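PDB 4RI6: Phi class glutathione transferase GSTF1 from Populus tremula x Populus tremuloides, which probably catalyses the conjugation of glutathione to electrophilic substrates such as organic halides, in cellular detoxification. Local coordinates for residues 5-16 with 55-63; 19-28 with 76-86. All coordinates share one frame; numbering follows the deposited sequence. Where two conformers were deposited one is given.

In the fold
From the N terminus the chain runs through strand 5-8 into helix 14-25, so both contacts begin on its first strand-helix unit. Interaction 1 closes the loop back onto it when strand 58-60 pairs antiparallel with strand 5-8 and V56 and P57 lie against the start of the helix beside glutathione. Interaction 2 closes a second loop at the other end of that helix, where the end of helix 69-79 and the loop after it pack on 19-28. The two loops cross rather than nest, since their segments alternate. They meet at the salt bridge between D61 and K79 and where I7 packs on L23, tying sheet and helices of the thioredoxin-like domain together.

Interaction 1 of 2, residues 5-16 with 55-63; sequences VTIYGPPLSTAV and QVPAFKDES. With GSH (glutathione), chain C.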
loop_
_atom_site.group_PDB
_atom_site.type_symbol
_atom_site.label_atom_id
_atom_site.label_comp_id
_atom_site.label_asym_id
_atom_site.label_seq_id
_atom_site.Cartn_x
_atom_site.Cartn_y
_atom_site.Cartn_z
ATOM N N VAL A 5 -5.449 -0.168 23.847
ATOM C CA VAL A 5 -4.274 -0.179 23.008
ATOM C C VAL A 5 -3.646 1.194 23.079
ATOM O O VAL A 5 -4.287 2.144 23.484
ATOM C CB VAL A 5 -4.590 -0.538 21.558
ATOM C CG1 VAL A 5 -5.370 -1.850 21.504
ATOM C CG2 VAL A 5 -5.333 0.597 20.843
ATOM N N THR A 6 -2.376 1.270 22.700
ATOM C CA THR A 6 -1.606 2.503 22.727
ATOM C C THR A 6 -1.298 2.954 21.300
ATOM O O THR A 6 -0.771 2.181 20.510
ATOM C CB THR A 6 -0.297 2.291 23.490
ATOM O OG1 THR A 6 -0.585 1.856 24.832
ATOM C CG2 THR A 6 0.532 3.560 23.526
ATOM N N ILE A 7 -1.617 4.206 20.988
ATOM C CA ILE A 7 -1.338 4.791 19.679
ATOM C C ILE A 7 -0.419 5.987 19.862
ATOM O O ILE A 7 -0.641 6.792 20.762
ATOM C CB ILE A 7 -2.633 5.251 18.968
ATOM C CG1 ILE A 7 -3.666 4.123 18.953
ATOM C CG2 ILE A 7 -2.328 5.776 17.575
ATOM C CD1 ILE A 7 -3.266 2.923 18.176
ATOM N N TYR A 8 0.583 6.112 18.997
ATOM C CA TYR A 8 1.537 7.218 19.034
ATOM C C TYR A 8 1.308 8.182 17.885
ATOM O O TYR A 8 1.294 7.766 16.710
ATOM C CB TYR A 8 2.983 6.708 18.939
ATOM C CG TYR A 8 3.459 5.931 20.129
ATOM C CD1 TYR A 8 3.080 4.619 20.328
ATOM C CD2 TYR A 8 4.299 6.518 21.059
ATOM C CE1 TYR A 8 3.532 3.906 21.429
ATOM C CE2 TYR A 8 4.759 5.820 22.151
ATOM C CZ TYR A 8 4.366 4.519 22.338
ATOM O OH TYR A 8 4.826 3.824 23.433
ATOM N N GLY A 9 1.170 9.461 18.208
ATOM C CA GLY A 9 1.137 10.502 17.194
ATOM C C GLY A 9 0.007 11.504 17.381
ATOM O O GLY A 9 -0.913 11.264 18.153
ATOM N N PRO A 10 0.057 12.626 16.644
ATOM C CA PRO A 10 -0.966 13.680 16.754
ATOM C C PRO A 10 -2.167 13.448 15.847
ATOM O O PRO A 10 -2.012 12.976 14.736
ATOM C CB PRO A 10 -0.216 14.925 16.312
ATOM C CG PRO A 10 0.736 14.408 15.270
ATOM C CD PRO A 10 1.118 12.998 15.695
ATOM N N PRO A 11 -3.363 13.818 16.302
ATOM C CA PRO A 11 -4.500 13.618 15.402
ATOM C C PRO A 11 -4.473 14.474 14.120
ATOM O O PRO A 11 -5.153 14.110 13.167
ATOM C CB PRO A 11 -5.702 13.959 16.278
ATOM C CG PRO A 11 -5.194 14.485 17.522
ATOM C CD PRO A 11 -3.774 14.177 17.667
ATOM N N LEU A 12 -3.675 15.528 14.043
ATOM C CA LEU A 12 -3.567 16.278 12.774
ATOM C C LEU A 12 -2.918 15.435 11.676
ATOM O O LEU A 12 -3.065 15.730 10.491
ATOM C CB LEU A 12 -2.777 17.592 12.959
ATOM C CG LEU A 12 -1.322 17.497 13.458
ATOM C CD1 LEU A 12 -0.327 17.216 12.334
ATOM C CD2 LEU A 12 -0.929 18.766 14.181
ATOM N N SER A 13 -2.219 14.367 12.053
ATOM C CA SER A 13 -1.591 13.513 11.052
ATOM C C SER A 13 -2.628 12.657 10.325
ATOM O O SER A 13 -3.492 12.042 10.937
ATOM C CB SER A 13 -0.539 12.595 11.697
ATOM O OG SER A 13 -0.412 11.368 10.967
ATOM N N THR A 14 -2.511 12.589 9.013
ATOM C CA THR A 14 -3.456 11.797 8.226
ATOM C C THR A 14 -3.374 10.322 8.561
ATOM O O THR A 14 -4.397 9.662 8.690
ATOM C CB THR A 14 -3.216 11.979 6.732
ATOM O OG1 THR A 14 -1.829 11.765 6.455
ATOM C CG2 THR A 14 -3.601 13.378 6.298
ATOM N N ALA A 15 -2.151 9.806 8.694
ATOM C CA ALA A 15 -1.980 8.396 9.012
ATOM C C ALA A 15 -2.463 8.059 10.423
ATOM O O ALA A 15 -3.042 7.006 10.650
ATOM C CB ALA A 15 -0.522 7.989 8.827
ATOM N N VAL A 16 -2.220 8.938 11.385
ATOM C CA VAL A 16 -2.812 8.750 12.713
ATOM C C VAL A 16 -4.353 8.760 12.634
ATOM O O VAL A 16 -5.027 7.946 13.253
ATOM C CB VAL A 16 -2.342 9.850 13.714
ATOM C CG1 VAL A 16 -3.078 9.722 15.059
ATOM C CG2 VAL A 16 -0.813 9.781 13.922
ATOM N N GLN A 55 8.356 7.965 11.639
ATOM C CA GLN A 55 7.046 8.461 11.237
ATOM C C GLN A 55 6.008 8.019 12.222
ATOM O O GLN A 55 6.270 7.169 13.056
ATOM C CB GLN A 55 6.695 7.969 9.838
ATOM C CG GLN A 55 7.722 8.422 8.841
ATOM C CD GLN A 55 7.288 8.191 7.442
ATOM O OE1 GLN A 55 7.350 7.071 6.941
ATOM N NE2 GLN A 55 6.834 9.252 6.785
ATOM N N VAL A 56 4.827 8.636 12.125
ATOM C CA VAL A 56 3.684 8.268 12.946
ATOM C C VAL A 56 2.584 7.743 12.039
ATOM O O VAL A 56 2.470 8.175 10.923
ATOM C CB VAL A 56 3.185 9.466 13.789
ATOM C CG1 VAL A 56 4.254 9.862 14.817
ATOM C CG2 VAL A 56 2.832 10.658 12.922
ATOM N N PRO A 57 1.739 6.838 12.536
ATOM C CA PRO A 57 1.650 6.348 13.904
ATOM C C PRO A 57 2.455 5.100 14.189
ATOM O O PRO A 57 2.961 4.442 13.285
ATOM C CB PRO A 57 0.160 6.028 14.035
ATOM C CG PRO A 57 -0.178 5.505 12.719
ATOM C CD PRO A 57 0.585 6.365 11.736
ATOM N N ALA A 58 2.542 4.785 15.474
ATOM C CA ALA A 58 2.903 3.450 15.927
ATOM C C ALA A 58 1.792 2.940 16.837
ATOM O O ALA A 58 1.025 3.727 17.411
ATOM C CB ALA A 58 4.252 3.454 16.639
ATOM N N PHE A 59 1.724 1.625 16.973
ATOM C CA PHE A 59 0.688 0.940 17.710
ATOM C C PHE A 59 1.331 -0.052 18.676
ATOM O O PHE A 59 2.276 -0.755 18.291
ATOM C CB PHE A 59 -0.236 0.211 16.727
ATOM C CG PHE A 59 -1.166 -0.757 17.378
ATOM C CD1 PHE A 59 -0.734 -2.007 17.769
ATOM C CD2 PHE A 59 -2.496 -0.425 17.576
ATOM C CE1 PHE A 59 -1.599 -2.892 18.384
ATOM C CE2 PHE A 59 -3.364 -1.310 18.165
ATOM C CZ PHE A 59 -2.920 -2.546 18.569
ATOM N N LYS A 60 0.821 -0.116 19.913
ATOM C CA LYS A 60 1.183 -1.168 20.866
ATOM C C LYS A 60 -0.051 -1.742 21.553
ATOM O O LYS A 60 -0.944 -1.003 21.949
ATOM C CB LYS A 60 2.133 -0.655 21.965
ATOM C CG LYS A 60 3.467 -0.092 21.523
ATOM C CD LYS A 60 4.305 0.239 22.763
ATOM C CE LYS A 60 5.634 0.884 22.418
ATOM N NZ LYS A 60 6.422 1.160 23.636
ATOM N N ASP A 61 -0.099 -3.062 21.694
ATOM C CA ASP A 61 -0.965 -3.684 22.683
ATOM C C ASP A 61 -0.146 -4.739 23.448
ATOM O O ASP A 61 1.074 -4.780 23.304
ATOM C CB ASP A 61 -2.251 -4.257 22.039
ATOM C CG ASP A 61 -2.007 -5.424 21.090
ATOM O OD1 ASP A 61 -0.900 -6.012 21.067
ATOM O OD2 ASP A 61 -2.959 -5.785 20.365
ATOM N N GLU A 62 -0.802 -5.561 24.265
ATOM C CA GLU A 62 -0.087 -6.521 25.109
ATOM C C GLU A 62 0.723 -7.496 24.240
ATOM O O GLU A 62 1.729 -8.051 24.691
ATOM C CB GLU A 62 -1.066 -7.288 26.029
ATOM C CG GLU A 62 -2.033 -6.391 26.836
ATOM C CD GLU A 62 -2.505 -6.998 28.179
ATOM O OE1 GLU A 62 -2.510 -6.257 29.197
ATOM O OE2 GLU A 62 -2.885 -8.198 28.218
ATOM N N SER A 63 0.317 -7.660 22.982
ATOM C CA SER A 63 0.823 -8.752 22.145
ATOM C C SER A 63 1.853 -8.338 21.099
ATOM O O SER A 63 2.703 -9.143 20.717
ATOM C CB SER A 63 -0.350 -9.434 21.431
ATOM O OG SER A 63 -1.209 -10.051 22.372
HETATM N N1 GSH C . 3.060 5.099 5.335
HETATM C CA1 GSH C . 3.007 5.559 6.711
HETATM C C1 GSH C . 1.750 5.160 7.457
HETATM O O11 GSH C . 0.743 5.072 6.785
HETATM O O12 GSH C . 1.748 4.902 8.684
HETATM C CB1 GSH C . 3.044 7.060 6.544
HETATM C CG1 GSH C . 3.574 7.673 7.806
HETATM C CD1 GSH C . 3.821 9.137 7.584
HETATM O OE1 GSH C . 4.310 9.591 6.568
HETATM N N2 GSH C . 3.478 9.862 8.625
HETATM C CA2 GSH C . 3.619 11.279 8.761
HETATM C C2 GSH C . 4.841 11.524 9.602
HETATM O O2 GSH C . 5.092 10.740 10.488
HETATM C CB2 GSH C . 2.314 11.757 9.411
HETATM S SG2 GSH C . 1.028 12.126 8.198
HETATM N N3 GSH C . 5.566 12.611 9.315
HETATM C CA3 GSH C . 6.717 13.017 10.091
HETATM C C3 GSH C . 8.016 12.546 9.493
HETATM O O31 GSH C . 7.986 11.815 8.480
HETATM O O32 GSH C . 9.077 12.907 10.037
#
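T6 and K60 form a hydrogen-bonded antiparallel pair, T6 N to K60 O at 2.8 Å and K60 N to T6 O at 2.9 Å. Next to it, I7 and F59 form a non-hydrogen-bonded pair on the helix-facing side of the sheet. I7 CD1 presses on F59 CD2 at 3.5 Å, while V5 CB reaches F59 CE2 at 3.7 Å; chi1 of 168° swings the F59 ring away from its own N and over toward V5 and I7. On the opposite face the extended K60 chain passes the Y8 ring, and K60 NZ makes a weak bond to Y8 OH. P57 is the cis-proline of the thioredoxin fold, which in glutathione transferases turns the backbone of the residue before it, here V56, to glutathione. V56 pairs with the cysteinyl residue of glutathione as neighbouring antiparallel strands do: V56 N donates to GSH O2 at 2.7 Å, and GSH N2 to V56 O at 3.0 Å. A15 CB supports P57 CD at 3.5 Å. Further out, S13 is the N-cap of helix 14-25: S13 OG accepts from V16 N (3.1 Å, 176° at hydrogen) and also lies close to the glutathione cysteine. V19 and L23 of that helix back P57 and I7.

Interaction 2 of 2, residues 19-28 with 76-86; sequences VLATLIEKDV and ICDKYADKGNK. Unlike the reference sequence in segment 76-86: K86 (reference Arg).
K26 NZ is gripped by backbone carbonyls of the type I turn 80-83 and the loop after it. It donates to K83 O and to N85 O, each at 2.8 Å, and more weakly to Y80 O and A81 O; a water 2.7 Å from K26 NZ links it to C77 O. The donor lies in the carbonyl plane of K83 but stands well above that of N85. Bends at chi2 and chi3 (-59° and -55°) fold the lysine back from a CB that points away, so that CG brushes I76 CG2 while the ammonium sits among the carbonyls. N85 is fastened twice to E25: its backbone N bonds to E25 O at 2.9 Å, and N85 ND2 meets E25 OE1 at 3.0 Å, nearly along the C-O axis and within the amide plane. The carboxylate and amide run side by side, their planes turned 55° apart, and E25 OE2 is held by R202 and S204. Just before N85, G84 passes close to the end of helix 14-25, which D27 closes with a Schellman motif; G84 CA lies near E25 O. Beyond it V28 sets CG2 over one face of the Y80 ring, 3.6 Å from the centroid, a CH-pi contact; K79 CG lies over the opposite face. Toward the sheet, I76 CD1 wedges against L23 CD2 at 3.5 Å, tighter than usual, and I76 CG2 packs on T22 CG2. Helices 14-25 and 69-79 lie side by side on one face of the thioredoxin-like sheet, where V19 and L23 also touch I7. D27 OD2 and K83 NZ form a long salt bridge. With its lysine charge met mainly by neutral carbonyls and water, the contact probably pins the loop 80-85 by charge-dipole attraction rather than by an ion pair at the K26 ammonium.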
loop_
_atom_site.group_PDB
_atom_site.type_symbol
_atom_site.label_atom_id
_atom_site.label_comp_id
_atom_site.label_asym_id
_atom_site.label_seq_id
_atom_site.Cartn_x
_atom_site.Cartn_y
_atom_site.Cartn_z
ATOM N N VAL A 19 -5.900 5.547 11.642
ATOM C CA VAL A 19 -5.964 4.570 12.714
ATOM C C VAL A 19 -7.064 4.914 13.727
ATOM O O VAL A 19 -7.804 4.032 14.177
ATOM C CB VAL A 19 -4.590 4.440 13.414
ATOM C CG1 VAL A 19 -4.683 3.592 14.664
ATOM C CG2 VAL A 19 -3.581 3.845 12.464
ATOM N N LEU A 20 -7.174 6.192 14.085
ATOM C CA LEU A 20 -8.167 6.613 15.061
ATOM C C LEU A 20 -9.569 6.312 14.586
ATOM O O LEU A 20 -10.405 5.838 15.354
ATOM C CB LEU A 20 -8.038 8.109 15.369
ATOM C CG LEU A 20 -6.760 8.545 16.076
ATOM C CD1 LEU A 20 -6.761 10.040 16.300
ATOM C CD2 LEU A 20 -6.625 7.844 17.416
ATOM N N ALA A 21 -9.842 6.599 13.319
ATOM C CA ALA A 21 -11.161 6.354 12.780
ATOM C C ALA A 21 -11.477 4.863 12.840
ATOM O O ALA A 21 -12.614 4.477 13.138
ATOM C CB ALA A 21 -11.260 6.872 11.358
ATOM N N THR A 22 -10.476 4.031 12.560
ATOM C CA THR A 22 -10.653 2.588 12.618
ATOM C C THR A 22 -10.935 2.101 14.032
ATOM O O THR A 22 -11.857 1.318 14.243
ATOM C CB THR A 22 -9.413 1.878 12.045
ATOM O OG1 THR A 22 -9.240 2.303 10.688
ATOM C CG2 THR A 22 -9.561 0.354 12.105
ATOM N N LEU A 23 -10.160 2.579 15.000
ATOM C CA LEU A 23 -10.381 2.211 16.387
ATOM C C LEU A 23 -11.804 2.548 16.803
ATOM O O LEU A 23 -12.464 1.769 17.477
ATOM C CB LEU A 23 -9.372 2.919 17.292
ATOM C CG LEU A 23 -7.942 2.399 17.154
ATOM C CD1 LEU A 23 -6.961 3.372 17.749
ATOM C CD2 LEU A 23 -7.833 1.055 17.838
ATOM N N ILE A 24 -12.280 3.715 16.388
ATOM C CA ILE A 24 -13.600 4.176 16.807
ATOM C C ILE A 24 -14.705 3.345 16.134
ATOM O O ILE A 24 -15.653 2.926 16.796
ATOM C CB ILE A 24 -13.777 5.665 16.503
ATOM C CG1 ILE A 24 -12.843 6.490 17.395
ATOM C CG2 ILE A 24 -15.218 6.084 16.743
ATOM C CD1 ILE A 24 -12.648 7.932 16.944
ATOM N N GLU A 25 -14.561 3.078 14.836
ATOM C CA GLU A 25 -15.462 2.167 14.147
ATOM C C GLU A 25 -15.495 0.808 14.815
ATOM O O GLU A 25 -16.551 0.180 14.905
ATOM C CB GLU A 25 -15.045 2.002 12.684
ATOM C CG GLU A 25 -15.338 3.220 11.806
ATOM C CD GLU A 25 -16.797 3.336 11.352
ATOM O OE1 GLU A 25 -17.518 2.315 11.316
ATOM O OE2 GLU A 25 -17.212 4.463 11.006
ATOM N N LYS A 26 -14.332 0.345 15.273
ATOM C CA LYS A 26 -14.253 -0.980 15.877
ATOM C C LYS A 26 -14.549 -0.989 17.370
ATOM O O LYS A 26 -14.477 -2.048 17.990
ATOM C CB LYS A 26 -12.872 -1.591 15.626
ATOM C CG LYS A 26 -12.628 -1.852 14.152
ATOM C CD LYS A 26 -13.653 -2.802 13.532
ATOM C CE LYS A 26 -13.759 -4.134 14.263
ATOM N NZ LYS A 26 -14.672 -5.100 13.578
ATOM N N ASP A 27 -14.888 0.174 17.932
ATOM C CA ASP A 27 -15.248 0.290 19.344
ATOM C C ASP A 27 -14.090 -0.168 20.230
ATOM O O ASP A 27 -14.303 -0.794 21.257
ATOM C CB ASP A 27 -16.518 -0.536 19.619
ATOM C CG ASP A 27 -17.082 -0.325 21.011
ATOM O OD1 ASP A 27 -16.882 0.766 21.586
ATOM O OD2 ASP A 27 -17.720 -1.276 21.527
ATOM N N VAL A 28 -12.861 0.112 19.807
ATOM C CA VAL A 28 -11.690 -0.295 20.569
ATOM C C VAL A 28 -11.188 0.864 21.404
ATOM O O VAL A 28 -10.792 1.891 20.857
ATOM C CB VAL A 28 -10.572 -0.783 19.659
ATOM C CG1 VAL A 28 -9.344 -1.155 20.478
ATOM C CG2 VAL A 28 -11.059 -1.967 18.856
ATOM N N ILE A 76 -6.152 -4.432 13.723
ATOM C CA ILE A 76 -7.283 -4.053 14.562
ATOM C C ILE A 76 -8.549 -4.763 14.081
ATOM O O ILE A 76 -9.301 -5.336 14.870
ATOM C CB ILE A 76 -7.477 -2.519 14.545
ATOM C CG1 ILE A 76 -6.346 -1.827 15.301
ATOM C CG2 ILE A 76 -8.823 -2.121 15.161
ATOM C CD1 ILE A 76 -6.256 -0.335 15.077
ATOM N N CYS A 77 -8.778 -4.737 12.777
ATOM C CA CYS A 77 -9.963 -5.364 12.218
ATOM C C CYS A 77 -9.948 -6.891 12.415
ATOM O O CYS A 77 -10.997 -7.513 12.641
ATOM C CB CYS A 77 -10.092 -4.983 10.741
ATOM S SG CYS A 77 -10.588 -3.241 10.483
ATOM N N ASP A 78 -8.761 -7.483 12.371
ATOM C CA ASP A 78 -8.611 -8.918 12.578
ATOM C C ASP A 78 -8.833 -9.297 14.046
ATOM O O ASP A 78 -9.657 -10.160 14.373
ATOM C CB ASP A 78 -7.212 -9.345 12.126
ATOM C CG ASP A 78 -7.129 -10.810 11.744
ATOM O OD1 ASP A 78 -8.017 -11.594 12.132
ATOM O OD2 ASP A 78 -6.144 -11.180 11.067
ATOM N N LYS A 79 -8.087 -8.642 14.928
ATOM C CA LYS A 79 -8.175 -8.912 16.362
ATOM C C LYS A 79 -9.565 -8.692 16.930
ATOM O O LYS A 79 -10.019 -9.438 17.797
ATOM C CB LYS A 79 -7.187 -8.030 17.119
ATOM C CG LYS A 79 -7.198 -8.260 18.624
ATOM C CD LYS A 79 -6.183 -7.392 19.341
ATOM C CE LYS A 79 -6.269 -7.589 20.841
ATOM N NZ LYS A 79 -5.470 -6.566 21.580
ATOM N N TYR A 80 -10.222 -7.645 16.441
ATOM C CA TYR A 80 -11.507 -7.224 16.972
ATOM C C TYR A 80 -12.607 -7.437 15.946
ATOM O O TYR A 80 -13.535 -6.641 15.845
ATOM C CB TYR A 80 -11.451 -5.757 17.385
ATOM C CG TYR A 80 -10.427 -5.444 18.452
ATOM C CD1 TYR A 80 -10.691 -5.691 19.786
ATOM C CD2 TYR A 80 -9.209 -4.872 18.121
ATOM C CE1 TYR A 80 -9.768 -5.394 20.765
ATOM C CE2 TYR A 80 -8.267 -4.571 19.095
ATOM C CZ TYR A 80 -8.551 -4.832 20.418
ATOM O OH TYR A 80 -7.624 -4.533 21.402
ATOM N N ALA A 81 -12.489 -8.510 15.171
ATOM C CA ALA A 81 -13.458 -8.808 14.117
ATOM C C ALA A 81 -14.895 -8.751 14.614
ATOM O O ALA A 81 -15.755 -8.222 13.932
ATOM C CB ALA A 81 -13.176 -10.182 13.514
ATOM N N ASP A 82 -15.141 -9.282 15.805
ATOM C CA ASP A 82 -16.507 -9.458 16.306
ATOM C C ASP A 82 -17.006 -8.246 17.083
ATOM O O ASP A 82 -18.071 -8.283 17.699
ATOM C CB ASP A 82 -16.573 -10.704 17.193
ATOM C CG ASP A 82 -17.979 -11.244 17.344
ATOM O OD1 ASP A 82 -18.798 -11.054 16.417
ATOM O OD2 ASP A 82 -18.271 -11.863 18.396
ATOM N N LYS A 83 -16.245 -7.164 17.022
ATOM C CA LYS A 83 -16.495 -5.979 17.829
ATOM C C LYS A 83 -16.872 -4.806 16.927
ATOM O O LYS A 83 -16.427 -4.744 15.773
ATOM C CB LYS A 83 -15.241 -5.651 18.645
ATOM C CG LYS A 83 -15.433 -5.001 19.985
ATOM C CD LYS A 83 -14.075 -4.835 20.649
ATOM C CE LYS A 83 -14.091 -3.859 21.818
ATOM N NZ LYS A 83 -15.409 -3.723 22.503
ATOM N N GLY A 84 -17.688 -3.887 17.447
ATOM C CA GLY A 84 -17.991 -2.656 16.747
ATOM C C GLY A 84 -18.564 -2.935 15.383
ATOM O O GLY A 84 -19.399 -3.814 15.239
ATOM N N ASN A 85 -18.113 -2.181 14.387
ATOM C CA ASN A 85 -18.507 -2.418 13.008
ATOM C C ASN A 85 -17.863 -3.717 12.491
ATOM O O ASN A 85 -16.693 -3.729 12.118
ATOM C CB ASN A 85 -18.100 -1.217 12.151
ATOM C CG ASN A 85 -18.568 -1.324 10.709
ATOM O OD1 ASN A 85 -19.058 -2.359 10.270
ATOM N ND2 ASN A 85 -18.401 -0.244 9.963
ATOM N N LYS A 86 -18.634 -4.797 12.460
ATOM C CA LYS A 86 -18.098 -6.099 12.078
ATOM C C LYS A 86 -17.713 -6.183 10.604
ATOM O O LYS A 86 -16.843 -6.974 10.232
ATOM C CB LYS A 86 -19.104 -7.203 12.390
ATOM C CG LYS A 86 -19.493 -7.264 13.853
ATOM C CD LYS A 86 -20.174 -8.565 14.197
ATOM C CE LYS A 86 -20.712 -8.544 15.609
ATOM N NZ LYS A 86 -21.233 -9.874 16.017
HETATM O O HOH W 1 -13.197 -6.173 11.601
HETATM O O HOH W 2 -18.791 -3.587 20.161
#